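Local coordinates for guanine deaminase (Escherichia coli, PDB 6OHB), which catalyses the zinc-dependent hydrolytic deamination of guanine to xanthine and ammonia, a step of purine degradation, at the interface of chains A and B. Residues are numbered along the deposited sequence; one frame, centred on the assembly and turned at random. Chains: chain A/B, Guanine deaminase.

Contact 1: the interface of chains A and B. Residues chain A 398, 401; chain B 88-89, 118, 122, 125.
A:Leu401 presses its forked tip between B:Glu89, B:Met122 and B:Phe125, hiding 78 Å² of its surface at the interface of the two chains in the deposited assembly. Its CB stands back, 4.9 Å from CB of B:Glu89, and serves to carry the fork forward. With chi1 at 164°, CG lies roughly opposite the backbone N, which sends the branch point away from helix 397-404 toward the partner. There CG of A:Leu401 packs 3.5 Å from CB of B:Glu89, the two side chains crossing at a slant. Methyl CD1 also rests on that CB, at 3.7 Å, and turns toward the phenol of B:Tyr118. Methyl CD2 goes deeper, toward the B:Glu89 backbone, and meets the methyl CE of B:Met122 tip to tip at 3.7 Å. It also approaches the CE2 corner of the B:Phe125 ring, 3.8 Å from that atom.

B:Glu89 thus offers its aliphatic stem to the leucine, while its bent chain carries the carboxylate elsewhere. OE2 accepts a hydrogen bond from OH of B:Tyr118 at 2.7 Å, the hydroxyl standing 59° out of the carboxylate plane. B:Met122 supports the same tyrosine with its CG lying against one ring face near the rim, linking two residues of the leucine's surroundings. One turn earlier on the chain A helix, CD1 of A:Leu398 touches the carbonyl O of B:Ser88 at 3.5 Å.

B:Ser88 and B:Glu89 come just after 3-10 helix 85-87, which follows strand 78-84, whose HxH motif supplies zinc ligands B:His82 and B:His84. Helix 116-132 lines up B:Tyr118, B:Met122 and B:Phe125 beside this segment, and chain A's helix 397-404 lies against both.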
# COMPACT_ATOMS: atom_id res chain seq x y z
N LEU A 398 -15.12 -2.08 -5.30
CA LEU A 398 -14.63 -3.02 -4.30
C LEU A 398 -14.86 -2.50 -2.89
O LEU A 398 -15.23 -3.27 -1.99
CB LEU A 398 -13.15 -3.31 -4.52
CG LEU A 398 -12.48 -4.33 -3.59
CD1 LEU A 398 -13.09 -5.70 -3.78
CD2 LEU A 398 -10.98 -4.36 -3.84
N LEU A 401 -18.52 -3.01 -2.08
CA LEU A 401 -18.85 -4.40 -1.77
C LEU A 401 -18.37 -4.79 -0.37
O LEU A 401 -19.14 -5.35 0.43
CB LEU A 401 -18.25 -5.32 -2.85
CG LEU A 401 -18.13 -6.82 -2.57
CD1 LEU A 401 -19.47 -7.50 -2.80
CD2 LEU A 401 -17.08 -7.43 -3.48
N SER B 88 -13.61 -11.86 -2.92
CA SER B 88 -13.42 -10.43 -3.17
C SER B 88 -13.99 -9.57 -2.04
O SER B 88 -13.41 -8.53 -1.68
CB SER B 88 -14.06 -10.03 -4.50
OG SER B 88 -13.60 -10.82 -5.57
N GLU B 89 -15.11 -9.98 -1.45
CA GLU B 89 -15.82 -9.19 -0.44
C GLU B 89 -15.31 -9.41 0.97
O GLU B 89 -15.93 -8.91 1.92
CB GLU B 89 -17.32 -9.50 -0.49
CG GLU B 89 -17.70 -10.91 -0.07
CD GLU B 89 -17.77 -11.87 -1.24
OE1 GLU B 89 -16.84 -11.87 -2.07
OE2 GLU B 89 -18.76 -12.63 -1.34
N TYR B 118 -25.55 -15.83 -7.08
CA TYR B 118 -24.47 -15.04 -6.50
C TYR B 118 -23.15 -15.33 -7.19
O TYR B 118 -22.38 -14.40 -7.49
CB TYR B 118 -24.37 -15.33 -5.00
CG TYR B 118 -23.49 -14.35 -4.26
CD1 TYR B 118 -23.97 -13.09 -3.94
CD2 TYR B 118 -22.19 -14.68 -3.91
CE1 TYR B 118 -23.17 -12.18 -3.26
CE2 TYR B 118 -21.38 -13.78 -3.23
CZ TYR B 118 -21.88 -12.53 -2.92
OH TYR B 118 -21.08 -11.62 -2.25
N MET B 122 -20.89 -12.50 -9.11
CA MET B 122 -19.54 -12.26 -8.62
C MET B 122 -18.46 -12.71 -9.60
O MET B 122 -17.35 -12.18 -9.55
CB MET B 122 -19.35 -12.94 -7.27
CG MET B 122 -20.19 -12.29 -6.16
SD MET B 122 -19.96 -10.50 -6.13
CE MET B 122 -18.33 -10.38 -5.39
N PHE B 125 -18.06 -9.71 -11.75
CA PHE B 125 -17.36 -8.68 -10.97
C PHE B 125 -15.87 -9.01 -10.83
O PHE B 125 -15.01 -8.13 -10.95
CB PHE B 125 -18.00 -8.50 -9.60
CG PHE B 125 -17.25 -7.55 -8.71
CD1 PHE B 125 -17.44 -6.18 -8.84
CD2 PHE B 125 -16.34 -8.01 -7.77
CE1 PHE B 125 -16.75 -5.29 -8.04
CE2 PHE B 125 -15.65 -7.12 -6.97
CZ PHE B 125 -15.85 -5.76 -7.10

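Contact 2: the interface of chains A and B. Residues chain A 304, 331-332; chain B 341, 345, 402, 418-419.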
# COMPACT_ATOMS: atom_id res chain seq x y z
N TYR A 304 10.27 1.15 3.28
CA TYR A 304 10.99 1.37 2.02
C TYR A 304 12.50 1.40 2.22
O TYR A 304 13.26 0.92 1.37
CB TYR A 304 10.54 2.68 1.36
CG TYR A 304 9.30 2.57 0.50
CD1 TYR A 304 9.23 1.68 -0.57
CD2 TYR A 304 8.19 3.37 0.74
CE1 TYR A 304 8.09 1.59 -1.36
CE2 TYR A 304 7.05 3.29 -0.04
CZ TYR A 304 7.01 2.41 -1.09
OH TYR A 304 5.86 2.34 -1.85
N GLY A 331 8.59 8.46 2.08
CA GLY A 331 7.28 7.88 1.88
C GLY A 331 6.71 8.27 0.53
O GLY A 331 7.10 9.25 -0.09
N THR A 332 5.75 7.46 0.07
CA THR A 332 5.21 7.60 -1.27
C THR A 332 3.79 8.16 -1.30
O THR A 332 3.25 8.36 -2.39
CB THR A 332 5.27 6.27 -2.03
OG1 THR A 332 4.78 5.21 -1.19
CG2 THR A 332 6.70 5.96 -2.45
N ASN B 341 5.08 -3.50 -5.13
CA ASN B 341 5.50 -2.57 -4.09
C ASN B 341 5.63 -3.28 -2.74
O ASN B 341 6.63 -3.11 -2.02
CB ASN B 341 4.51 -1.42 -4.01
CG ASN B 341 5.15 -0.15 -3.51
OD1 ASN B 341 6.31 0.13 -3.83
ND2 ASN B 341 4.42 0.61 -2.72
N LYS B 345 8.96 -3.99 -0.26
CA LYS B 345 9.09 -3.77 1.19
C LYS B 345 9.50 -5.06 1.92
O LYS B 345 10.39 -5.04 2.79
CB LYS B 345 7.79 -3.21 1.76
CG LYS B 345 7.42 -1.84 1.21
CD LYS B 345 6.07 -1.39 1.72
CE LYS B 345 5.24 -0.77 0.61
NZ LYS B 345 3.78 -0.90 0.89
N ARG B 402 6.26 12.94 -10.11
CA ARG B 402 7.46 12.11 -10.02
C ARG B 402 7.84 11.50 -11.37
O ARG B 402 9.02 11.27 -11.64
CB ARG B 402 7.26 11.01 -8.98
CG ARG B 402 7.03 11.56 -7.58
CD ARG B 402 7.21 10.49 -6.53
NE ARG B 402 7.51 11.07 -5.23
CZ ARG B 402 7.84 10.37 -4.16
NH1 ARG B 402 7.91 9.05 -4.23
NH2 ARG B 402 8.10 10.98 -3.01
N THR B 418 5.77 2.17 -7.30
CA THR B 418 5.55 2.71 -5.96
C THR B 418 4.33 3.60 -5.86
O THR B 418 3.75 3.71 -4.78
CB THR B 418 6.77 3.49 -5.47
OG1 THR B 418 7.08 4.54 -6.39
CG2 THR B 418 7.97 2.57 -5.33
N LEU B 419 3.90 4.23 -6.96
CA LEU B 419 2.77 5.14 -6.94
C LEU B 419 1.56 4.59 -7.70
O LEU B 419 0.52 5.25 -7.73
CB LEU B 419 3.15 6.50 -7.54
CG LEU B 419 3.89 7.57 -6.73
CD1 LEU B 419 3.12 7.94 -5.48
CD2 LEU B 419 5.31 7.14 -6.37
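The phenol OH of A:Tyr304 is approached by the amide of B:Asn341 across the interface and by the hydroxyl of A:Thr332 within its own chain, at the edge of an amidohydrolase-superfamily subunit. ND2 of B:Asn341 donates to OH of A:Tyr304 at 2.4 Å, with 156° at the hydrogen. That length is too short to be taken literally. The amide OD1 is also near, 3.0 Å from OH of A:Tyr304, a possible hydrogen bond if the phenol donates; the two distances leave doubtful which amide atom pairs with the hydroxyl. OD1 of B:Asn341 also lies at the ring edge, in plane, 3.4 Å from CE1 of A:Tyr304. The two side chains cross nearly at right angles, their ring and amide planes turned 45° apart.

On the chain A side, OG1 of A:Thr332 shares a hydrogen bond of 3.1 Å with OH of A:Tyr304, its direction undecided. Its chi1 of 47° sets OG1 between the backbone N and carbonyl carbon, facing the phenol, and leaves CG2 to pack outward. This methyl reaches CB of B:Thr418 at 3.9 Å, the two threonines crossing nearly at right angles. The same CG2 lies 3.8 Å from NH1 of B:Arg402, whose extended chain brings the guanidinium alongside the loop. Its NH2 points to the carbonyl O of A:Gly331, at 3.5 Å a loose polar approach.

One helical turn after B:Asn341, CE of B:Lys345 packs 4.0 Å from CZ of A:Tyr304, adding an aliphatic contact beside the phenol. B:Asn341 and B:Lys345 belong to helix 336-349, and B:Thr418 lies near the end of helix 409-419. A:Thr332 sits on the loop that also carries A:Asp327, a zinc ligand.

Contact 1 and contact 2 have C-alpha centres about 28 Å apart along one two-fold interface, and each recurs with the chains exchanged. Helix 397-404 serves both: chain A's copy contributes to contact 1 and chain B's copy to contact 2, so each subunit uses this helix in both kinds of patch. Contact 1 is chiefly apolar across the chains, whereas contact 2 adds polar links. Contact 1 uses a chain B segment and contact 2 a chain A loop that each run on from zinc ligands, so the interface may help to hold the metal-bearing segments of both subunits. The pairing is consistent with a dimer.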